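Porphyranase B (PDB 3JUU) hydrolyses the sulfated red-algal polysaccharide porphyran at beta-1,4 linkages between D-galactose and L-galactose-6-sulfate, leaving non-sulfated agarose stretches uncut. Local coordinates at residues G108-T119 and D262-W273. Residues are numbered along the deposited sequence; the frame is centred on the assembly and turned at random.
Sequences GYYECEMKANKT and DRTTTYNWVRSW. With SO4 (sulfate ion), chain D; SO4 (sulfate ion), chain F.
Strand 108-115 pairs antiparallel with strands 264-267 and 269-273, from Tyr109 opposite Trp273 to Lys115 opposite Thr266, and the ladder is disturbed where segment 262-273 turns a corner at Asn268. There Glu113 O takes the backbone N of Asn268 at 2.8 Å, while Glu113 OE1 receives Asn268 ND2 at 2.9 Å. CG anti to the backbone N (chi1 -176°) carries the carboxylate to that amide. Glu113 CB lies over one face of the Trp269 indole, 3.9 Å from the centroid of the five-membered ring. Arg271 lays its guanidinium across the opposite face; NH1 and NH2 grip two oxygens of a sulfate ion, probably from the crystallisation liquor, and Trp269 NE1 donates to a third, O4, at 3.1 Å. Further along this side, Trp273 NE1 bonds Glu111 OE2 at 2.9 Å, arriving from above the carboxylate plane, and OE1 accepts the backbone N of His13. On the other side of the sheet, Met114 CG sits over a face of the Tyr267 ring and Cys112 SG lies at its edge, 5.3 Å from the centroid; Tyr267 OH is bonded to Thr124 O. Beyond the ladder, Asn117 ND2 reaches Thr265 OG1, also hydrogen-bonded to Ser123 OG, at 2.8 Å, and Asn117 OD1 closes an Asx turn with Thr119 N. Strand 108-115 is thus joined to strands before and after the corner in the GH16 jelly roll. Met114's side chain lies about 8 Å from that of Glu148, probably the proton donor, and Tyr267 is similarly near Glu243, which probably binds substrate. Glu113 stays partly exposed, whereas the charge of buried Glu111 is probably eased by its indole and backbone donors.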
ATOM      1  N   GLY A 108     -10.818   3.742  10.881  1.00 11.43           N
ATOM      2  CA  GLY A 108     -11.641   2.848  10.135  1.00 11.99           C
ATOM      3  C   GLY A 108     -10.933   1.534   9.795  1.00 11.84           C
ATOM      4  O   GLY A 108      -9.849   1.264  10.329  1.00 12.45           O
ATOM      5  N   TYR A 109     -11.550   0.683   8.962  1.00 11.40           N
ATOM      6  CA  TYR A 109     -10.974  -0.607   8.622  1.00 10.32           C
ATOM      7  C   TYR A 109     -10.685  -0.560   7.093  1.00 11.42           C
ATOM      8  O   TYR A 109     -11.595  -0.230   6.302  1.00 11.82           O
ATOM      9  CB  TYR A 109     -11.956  -1.785   8.985  1.00 10.78           C
ATOM     10  CG  TYR A 109     -11.261  -3.123   8.771  1.00  8.91           C
ATOM     11  CD1 TYR A 109     -10.353  -3.605   9.755  1.00 11.34           C
ATOM     12  CD2 TYR A 109     -11.407  -3.891   7.563  1.00 10.66           C
ATOM     13  CE1 TYR A 109      -9.635  -4.751   9.554  1.00  9.58           C
ATOM     14  CE2 TYR A 109     -10.684  -5.081   7.382  1.00 11.74           C
ATOM     15  CZ  TYR A 109      -9.768  -5.492   8.392  1.00 10.03           C
ATOM     16  OH  TYR A 109      -9.093  -6.699   8.232  1.00 10.55           O
ATOM     17  N   TYR A 110      -9.483  -0.966   6.672  1.00 10.43           N
ATOM     18  CA  TYR A 110      -9.098  -0.795   5.264  1.00 10.00           C
ATOM     19  C   TYR A 110      -8.507  -2.059   4.840  1.00 10.71           C
ATOM     20  O   TYR A 110      -7.522  -2.534   5.473  1.00 10.49           O
ATOM     21  CB  TYR A 110      -8.023   0.313   5.148  1.00 10.48           C
ATOM     22  CG  TYR A 110      -8.570   1.632   5.615  1.00  9.35           C
ATOM     23  CD1 TYR A 110      -9.130   2.516   4.666  1.00  7.47           C
ATOM     24  CD2 TYR A 110      -8.564   2.002   6.971  1.00  7.47           C
ATOM     25  CE1 TYR A 110      -9.683   3.739   5.085  1.00 13.94           C
ATOM     26  CE2 TYR A 110      -9.107   3.174   7.367  1.00  9.41           C
ATOM     27  CZ  TYR A 110      -9.680   4.044   6.422  1.00 14.35           C
ATOM     28  OH  TYR A 110     -10.204   5.262   6.825  1.00 14.65           O
ATOM     29  N   GLU A 111      -9.041  -2.638   3.749  1.00 10.73           N
ATOM     30  CA  GLU A 111      -8.560  -3.947   3.346  1.00  9.23           C
ATOM     31  C   GLU A 111      -8.479  -4.042   1.815  1.00  9.52           C
ATOM     32  O   GLU A 111      -9.225  -3.362   1.126  1.00 10.22           O
ATOM     33  CB  GLU A 111      -9.495  -5.049   3.867  1.00 10.58           C
ATOM     34  CG  GLU A 111     -11.008  -4.693   3.661  1.00 11.05           C
ATOM     35  CD  GLU A 111     -11.955  -5.845   3.864  1.00 13.06           C
ATOM     36  OE1 GLU A 111     -11.506  -6.918   4.330  1.00 10.62           O
ATOM     37  OE2 GLU A 111     -13.150  -5.665   3.447  1.00 13.69           O
ATOM     38  N   CYS A 112      -7.582  -4.886   1.280  1.00 10.31           N
ATOM     39  CA  CYS A 112      -7.603  -5.184  -0.146  1.00 10.21           C
ATOM     40  C   CYS A 112      -7.294  -6.666  -0.335  1.00  9.98           C
ATOM     41  O   CYS A 112      -6.784  -7.348   0.574  1.00 10.64           O
ATOM     42  CB  CYS A 112      -6.558  -4.281  -0.874  1.00  9.70           C
ATOM     43  SG  CYS A 112      -4.825  -4.920  -0.702  1.00 11.10           S
ATOM     44  N   GLU A 113      -7.601  -7.213  -1.525  1.00  9.12           N
ATOM     45  CA  GLU A 113      -7.211  -8.531  -1.856  1.00  8.59           C
ATOM     46  C   GLU A 113      -6.188  -8.400  -2.980  1.00  9.86           C
ATOM     47  O   GLU A 113      -6.551  -7.930  -4.070  1.00 10.25           O
ATOM     48  CB  GLU A 113      -8.435  -9.379  -2.345  1.00  9.55           C
ATOM     49  CG  GLU A 113      -8.049 -10.820  -2.615  1.00 10.25           C
ATOM     50  CD  GLU A 113      -9.285 -11.667  -2.848  1.00 20.44           C
ATOM     51  OE1 GLU A 113      -9.958 -11.483  -3.866  1.00 14.27           O
ATOM     52  OE2 GLU A 113      -9.617 -12.469  -1.978  1.00 23.48           O
ATOM     53  N   MET A 114      -4.952  -8.834  -2.726  1.00  8.59           N
ATOM     54  CA  MET A 114      -3.865  -8.504  -3.655  1.00  9.19           C
ATOM     55  C   MET A 114      -3.021  -9.747  -3.906  1.00  8.86           C
ATOM     56  O   MET A 114      -2.732 -10.542  -2.962  1.00 11.41           O
ATOM     57  CB  MET A 114      -3.014  -7.330  -3.058  1.00  9.09           C
ATOM     58  CG  MET A 114      -1.830  -6.802  -3.917  1.00  8.81           C
ATOM     59  SD  MET A 114      -0.514  -5.893  -3.001  1.00 19.94           S
ATOM     60  CE  MET A 114      -0.160  -7.531  -3.305  1.00  6.95           C
ATOM     61  N   LYS A 115      -2.570  -9.879  -5.146  1.00  8.12           N
ATOM     62  CA  LYS A 115      -1.505 -10.825  -5.453  1.00  9.28           C
ATOM     63  C   LYS A 115      -0.315 -10.016  -5.941  1.00  9.01           C
ATOM     64  O   LYS A 115      -0.460  -9.126  -6.830  1.00  9.67           O
ATOM     65  CB  LYS A 115      -1.982 -11.847  -6.519  1.00 10.45           C
ATOM     66  CG  LYS A 115      -0.866 -12.698  -7.058  1.00 11.08           C
ATOM     67  CD  LYS A 115      -1.296 -13.571  -8.294  1.00 21.33           C
ATOM     68  CE  LYS A 115      -2.122 -14.717  -7.976  1.00 27.95           C
ATOM     69  NZ  LYS A 115      -2.493 -15.297  -9.338  1.00 30.92           N
ATOM     70  N   ALA A 116       0.848 -10.272  -5.373  1.00 10.63           N
ATOM     71  CA  ALA A 116       1.988  -9.448  -5.717  1.00  9.05           C
ATOM     72  C   ALA A 116       2.522  -9.808  -7.115  1.00  9.66           C
ATOM     73  O   ALA A 116       2.284 -10.955  -7.632  1.00  7.94           O
ATOM     74  CB  ALA A 116       3.148  -9.606  -4.651  1.00  8.47           C
ATOM     75  N   ASN A 117       3.230  -8.847  -7.715  1.00  8.70           N
ATOM     76  CA  ASN A 117       4.035  -9.177  -8.919  1.00  9.90           C
ATOM     77  C   ASN A 117       5.225 -10.004  -8.517  1.00 10.14           C
ATOM     78  O   ASN A 117       5.672  -9.923  -7.398  1.00  9.05           O
ATOM     79  CB  ASN A 117       4.387  -7.943  -9.768  1.00  9.93           C
ATOM     80  CG  ASN A 117       5.417  -7.041  -9.112  1.00  8.05           C
ATOM     81  OD1 ASN A 117       6.579  -7.440  -8.949  1.00 10.16           O
ATOM     82  ND2 ASN A 117       5.021  -5.825  -8.791  1.00  9.71           N
ATOM     83  N   LYS A 118       5.763 -10.779  -9.456  1.00  9.73           N
ATOM     84  CA  LYS A 118       6.924 -11.651  -9.252  1.00 10.51           C
ATOM     85  C   LYS A 118       8.258 -11.004  -9.744  1.00 13.17           C
ATOM     86  O   LYS A 118       9.148 -11.677 -10.311  1.00 17.55           O
ATOM     87  CB  LYS A 118       6.641 -12.930 -10.056  1.00 10.82           C
ATOM     88  CG  LYS A 118       7.571 -14.061  -9.675  1.00 11.19           C
ATOM     89  CD  LYS A 118       7.057 -15.371 -10.454  1.00 15.64           C
ATOM     90  CE  LYS A 118       7.997 -16.505 -10.094  1.00 20.96           C
ATOM     91  NZ  LYS A 118       7.666 -17.753 -10.816  1.00 24.33           N
ATOM     92  N   THR A 119       8.404  -9.706  -9.533  1.00 10.14           N
ATOM     93  CA  THR A 119       9.595  -8.953  -9.976  1.00  8.87           C
ATOM     94  C   THR A 119      10.306  -8.287  -8.784  1.00  9.54           C
ATOM     95  O   THR A 119       9.852  -8.361  -7.621  1.00  9.62           O
ATOM     96  CB  THR A 119       9.286  -7.789 -10.979  1.00  8.80           C
ATOM     97  OG1 THR A 119       8.818  -6.623 -10.270  1.00 10.62           O
ATOM     98  CG2 THR A 119       8.209  -8.208 -12.009  1.00  7.88           C
ATOM     99  N   ASP A 262       3.115 -12.203 -14.439  1.00 12.57           N
ATOM    100  CA  ASP A 262       4.246 -12.132 -13.476  1.00 12.63           C
ATOM    101  C   ASP A 262       4.662 -10.681 -13.249  1.00 11.40           C
ATOM    102  O   ASP A 262       5.060 -10.351 -12.105  1.00 13.38           O
ATOM    103  CB  ASP A 262       5.462 -12.846 -13.974  1.00 13.58           C
ATOM    104  CG  ASP A 262       5.346 -14.374 -13.883  1.00 18.47           C
ATOM    105  OD1 ASP A 262       4.347 -14.851 -13.325  1.00 20.61           O
ATOM    106  OD2 ASP A 262       6.321 -15.020 -14.326  1.00 21.04           O
ATOM    107  N   ARG A 263       4.519  -9.786 -14.260  1.00 10.04           N
ATOM    108  CA  ARG A 263       4.878  -8.347 -14.035  1.00 10.38           C
ATOM    109  C   ARG A 263       3.769  -7.524 -13.413  1.00 10.99           C
ATOM    110  O   ARG A 263       3.970  -6.344 -13.157  1.00 11.67           O
ATOM    111  CB  ARG A 263       5.305  -7.692 -15.384  1.00  9.40           C
ATOM    112  CG  ARG A 263       6.688  -8.245 -15.749  1.00  8.34           C
ATOM    113  CD  ARG A 263       7.207  -7.655 -17.130  1.00  9.28           C
ATOM    114  NE  ARG A 263       6.311  -8.040 -18.270  1.00 10.53           N
ATOM    115  CZ  ARG A 263       5.414  -7.269 -18.925  1.00 13.42           C
ATOM    116  NH1 ARG A 263       5.068  -6.007 -18.607  1.00 13.18           N
ATOM    117  NH2 ARG A 263       4.773  -7.836 -19.968  1.00 17.33           N
ATOM    118  N   THR A 264       2.624  -8.146 -13.101  1.00  8.85           N
ATOM    119  CA  THR A 264       1.439  -7.407 -12.711  1.00  9.87           C
ATOM    120  C   THR A 264       1.109  -7.651 -11.231  1.00 10.72           C
ATOM    121  O   THR A 264       1.069  -8.788 -10.818  1.00 10.72           O
ATOM    122  CB  THR A 264       0.230  -7.784 -13.566  1.00 11.59           C
ATOM    123  OG1 THR A 264       0.541  -7.341 -14.918  1.00 13.19           O
ATOM    124  CG2 THR A 264      -1.138  -7.102 -13.051  1.00 11.71           C
ATOM    125  N   THR A 265       0.882  -6.566 -10.496  1.00 10.31           N
ATOM    126  CA  THR A 265       0.340  -6.664  -9.115  1.00  8.96           C
ATOM    127  C   THR A 265      -1.158  -6.506  -9.309  1.00 10.50           C
ATOM    128  O   THR A 265      -1.574  -5.564  -9.951  1.00  8.43           O
ATOM    129  CB  THR A 265       0.914  -5.477  -8.267  1.00 10.75           C
ATOM    130  OG1 THR A 265       2.337  -5.651  -8.176  1.00 10.47           O
ATOM    131  CG2 THR A 265       0.241  -5.572  -6.852  1.00  7.54           C
ATOM    132  N   THR A 266      -1.953  -7.449  -8.819  1.00 10.61           N
ATOM    133  CA  THR A 266      -3.398  -7.410  -9.083  1.00 12.20           C
ATOM    134  C   THR A 266      -4.168  -7.213  -7.765  1.00 10.95           C
ATOM    135  O   THR A 266      -3.897  -7.957  -6.817  1.00 11.69           O
ATOM    136  CB  THR A 266      -3.823  -8.754  -9.710  1.00 11.07           C
ATOM    137  OG1 THR A 266      -3.039  -9.019 -10.918  1.00 12.59           O
ATOM    138  CG2 THR A 266      -5.362  -8.763 -10.006  1.00 13.13           C
ATOM    139  N   TYR A 267      -5.055  -6.225  -7.716  1.00 10.86           N
ATOM    140  CA  TYR A 267      -5.922  -5.992  -6.555  1.00 10.93           C
ATOM    141  C   TYR A 267      -7.318  -6.329  -7.019  1.00 11.53           C
ATOM    142  O   TYR A 267      -7.823  -5.640  -7.919  1.00 13.08           O
ATOM    143  CB  TYR A 267      -5.872  -4.537  -6.127  1.00 10.52           C
ATOM    144  CG  TYR A 267      -4.454  -4.025  -5.834  1.00 11.54           C
ATOM    145  CD1 TYR A 267      -4.008  -3.879  -4.497  1.00 13.22           C
ATOM    146  CD2 TYR A 267      -3.576  -3.672  -6.872  1.00 12.17           C
ATOM    147  CE1 TYR A 267      -2.695  -3.370  -4.235  1.00  8.76           C
ATOM    148  CE2 TYR A 267      -2.276  -3.206  -6.614  1.00 10.90           C
ATOM    149  CZ  TYR A 267      -1.846  -3.062  -5.307  1.00  9.71           C
ATOM    150  OH  TYR A 267      -0.589  -2.588  -5.024  1.00  9.11           O
ATOM    151  N   ASN A 268      -7.924  -7.391  -6.470  1.00 12.46           N
ATOM    152  CA  ASN A 268      -9.340  -7.694  -6.799  1.00 13.07           C
ATOM    153  C   ASN A 268     -10.321  -6.645  -6.273  1.00 14.02           C
ATOM    154  O   ASN A 268     -11.352  -6.370  -6.894  1.00 13.84           O
ATOM    155  CB  ASN A 268      -9.755  -9.115  -6.381  1.00 13.08           C
ATOM    156  CG  ASN A 268      -9.078 -10.174  -7.180  1.00 14.86           C
ATOM    157  OD1 ASN A 268      -8.649  -9.940  -8.328  1.00 15.07           O
ATOM    158  ND2 ASN A 268      -8.982 -11.382  -6.609  1.00 12.63           N
ATOM    159  N   TRP A 269      -9.975  -5.986  -5.161  1.00 10.80           N
ATOM    160  CA  TRP A 269     -10.838  -4.979  -4.648  1.00  9.75           C
ATOM    161  C   TRP A 269     -10.109  -4.241  -3.546  1.00  8.94           C
ATOM    162  O   TRP A 269      -9.106  -4.794  -3.018  1.00 10.66           O
ATOM    163  CB  TRP A 269     -12.144  -5.607  -4.120  1.00  9.75           C
ATOM    164  CG  TRP A 269     -12.033  -6.872  -3.317  1.00 10.19           C
ATOM    165  CD1 TRP A 269     -12.344  -8.155  -3.745  1.00  8.44           C
ATOM    166  CD2 TRP A 269     -11.731  -7.001  -1.886  1.00 12.53           C
ATOM    167  NE1 TRP A 269     -12.223  -9.040  -2.692  1.00 13.58           N
ATOM    168  CE2 TRP A 269     -11.812  -8.368  -1.564  1.00 13.71           C
ATOM    169  CE3 TRP A 269     -11.324  -6.082  -0.878  1.00 13.46           C
ATOM    170  CZ2 TRP A 269     -11.517  -8.878  -0.251  1.00 12.06           C
ATOM    171  CZ3 TRP A 269     -11.036  -6.589   0.429  1.00 13.98           C
ATOM    172  CH2 TRP A 269     -11.149  -7.956   0.720  1.00 15.32           C
ATOM    173  N   VAL A 270     -10.599  -3.042  -3.243  1.00  9.95           N
ATOM    174  CA  VAL A 270     -10.189  -2.276  -2.034  1.00 12.03           C
ATOM    175  C   VAL A 270     -11.460  -1.846  -1.354  1.00 12.69           C
ATOM    176  O   VAL A 270     -12.365  -1.284  -2.004  1.00 11.63           O
ATOM    177  CB  VAL A 270      -9.388  -1.023  -2.395  1.00 12.11           C
ATOM    178  CG1 VAL A 270      -9.152  -0.139  -1.132  1.00 12.19           C
ATOM    179  CG2 VAL A 270      -8.037  -1.406  -2.940  1.00 14.14           C
ATOM    180  N   ARG A 271     -11.573  -2.123  -0.048  1.00 11.63           N
ATOM    181  CA  ARG A 271     -12.828  -1.779   0.660  1.00 10.47           C
ATOM    182  C   ARG A 271     -12.421  -1.103   1.919  1.00 11.77           C
ATOM    183  O   ARG A 271     -11.597  -1.645   2.682  1.00 10.31           O
ATOM    184  CB  ARG A 271     -13.611  -3.118   0.971  1.00  9.47           C
ATOM    185  CG  ARG A 271     -14.004  -3.834  -0.341  1.00 14.33           C
ATOM    186  CD  ARG A 271     -14.677  -5.181  -0.072  1.00 13.57           C
ATOM    187  NE  ARG A 271     -15.064  -5.863  -1.322  1.00 14.65           N
ATOM    188  CZ  ARG A 271     -15.298  -7.166  -1.390  1.00 15.96           C
ATOM    189  NH1 ARG A 271     -15.086  -7.929  -0.298  1.00 15.61           N
ATOM    190  NH2 ARG A 271     -15.600  -7.745  -2.556  1.00 15.04           N
ATOM    191  N   SER A 272     -13.042   0.040   2.165  1.00 11.29           N
ATOM    192  CA  SER A 272     -12.745   0.883   3.311  1.00 12.09           C
ATOM    193  C   SER A 272     -14.052   1.060   4.100  1.00 13.23           C
ATOM    194  O   SER A 272     -15.136   1.160   3.497  1.00 12.63           O
ATOM    195  CB  SER A 272     -12.277   2.203   2.764  1.00 11.81           C
ATOM    196  OG  SER A 272     -11.082   2.042   2.007  1.00 12.16           O
ATOM    197  N   TRP A 273     -13.961   1.040   5.420  1.00 13.65           N
ATOM    198  CA  TRP A 273     -15.168   0.929   6.279  1.00 12.77           C
ATOM    199  C   TRP A 273     -14.983   1.771   7.511  1.00 15.82           C
ATOM    200  O   TRP A 273     -13.863   1.931   8.010  1.00 13.74           O
ATOM    201  CB  TRP A 273     -15.377  -0.533   6.756  1.00 13.68           C
ATOM    202  CG  TRP A 273     -15.294  -1.651   5.718  1.00 14.16           C
ATOM    203  CD1 TRP A 273     -14.134  -2.258   5.182  1.00 10.31           C
ATOM    204  CD2 TRP A 273     -16.388  -2.338   5.133  1.00 11.53           C
ATOM    205  NE1 TRP A 273     -14.479  -3.243   4.295  1.00 12.96           N
ATOM    206  CE2 TRP A 273     -15.854  -3.329   4.255  1.00 15.01           C
ATOM    207  CE3 TRP A 273     -17.810  -2.202   5.255  1.00 15.80           C
ATOM    208  CZ2 TRP A 273     -16.675  -4.199   3.505  1.00 15.50           C
ATOM    209  CZ3 TRP A 273     -18.616  -3.051   4.501  1.00 16.60           C
ATOM    210  CH2 TRP A 273     -18.052  -4.046   3.646  1.00 16.73           C
TER
HETATM  211  S   SO4 D   4     -15.223 -11.264  -2.241  1.00 58.37           S
HETATM  212  O1  SO4 D   4     -16.059 -12.449  -2.075  1.00 59.37           O
HETATM  213  O2  SO4 D   4     -15.788 -10.406  -3.292  1.00 58.18           O
HETATM  214  O3  SO4 D   4     -15.199 -10.559  -0.957  1.00 59.27           O
HETATM  215  O4  SO4 D   4     -13.860 -11.707  -2.611  1.00 58.56           O
HETATM  216  S   SO4 F   6       2.898  -4.829 -21.430  1.00 49.70           S
HETATM  217  O1  SO4 F   6       3.107  -6.216 -21.897  1.00 45.68           O
HETATM  218  O2  SO4 F   6       1.441  -4.623 -21.552  1.00 49.69           O
HETATM  219  O3  SO4 F   6       3.325  -4.547 -20.047  1.00 42.48           O
HETATM  220  O4  SO4 F   6       3.583  -3.881 -22.333  1.00 49.55           O
HETATM  221  O   HOH W   1     -12.515 -12.061  -4.346  1.00 28.85           O
HETATM  222  O   HOH W   2       6.791 -17.263 -13.340  1.00 30.00           O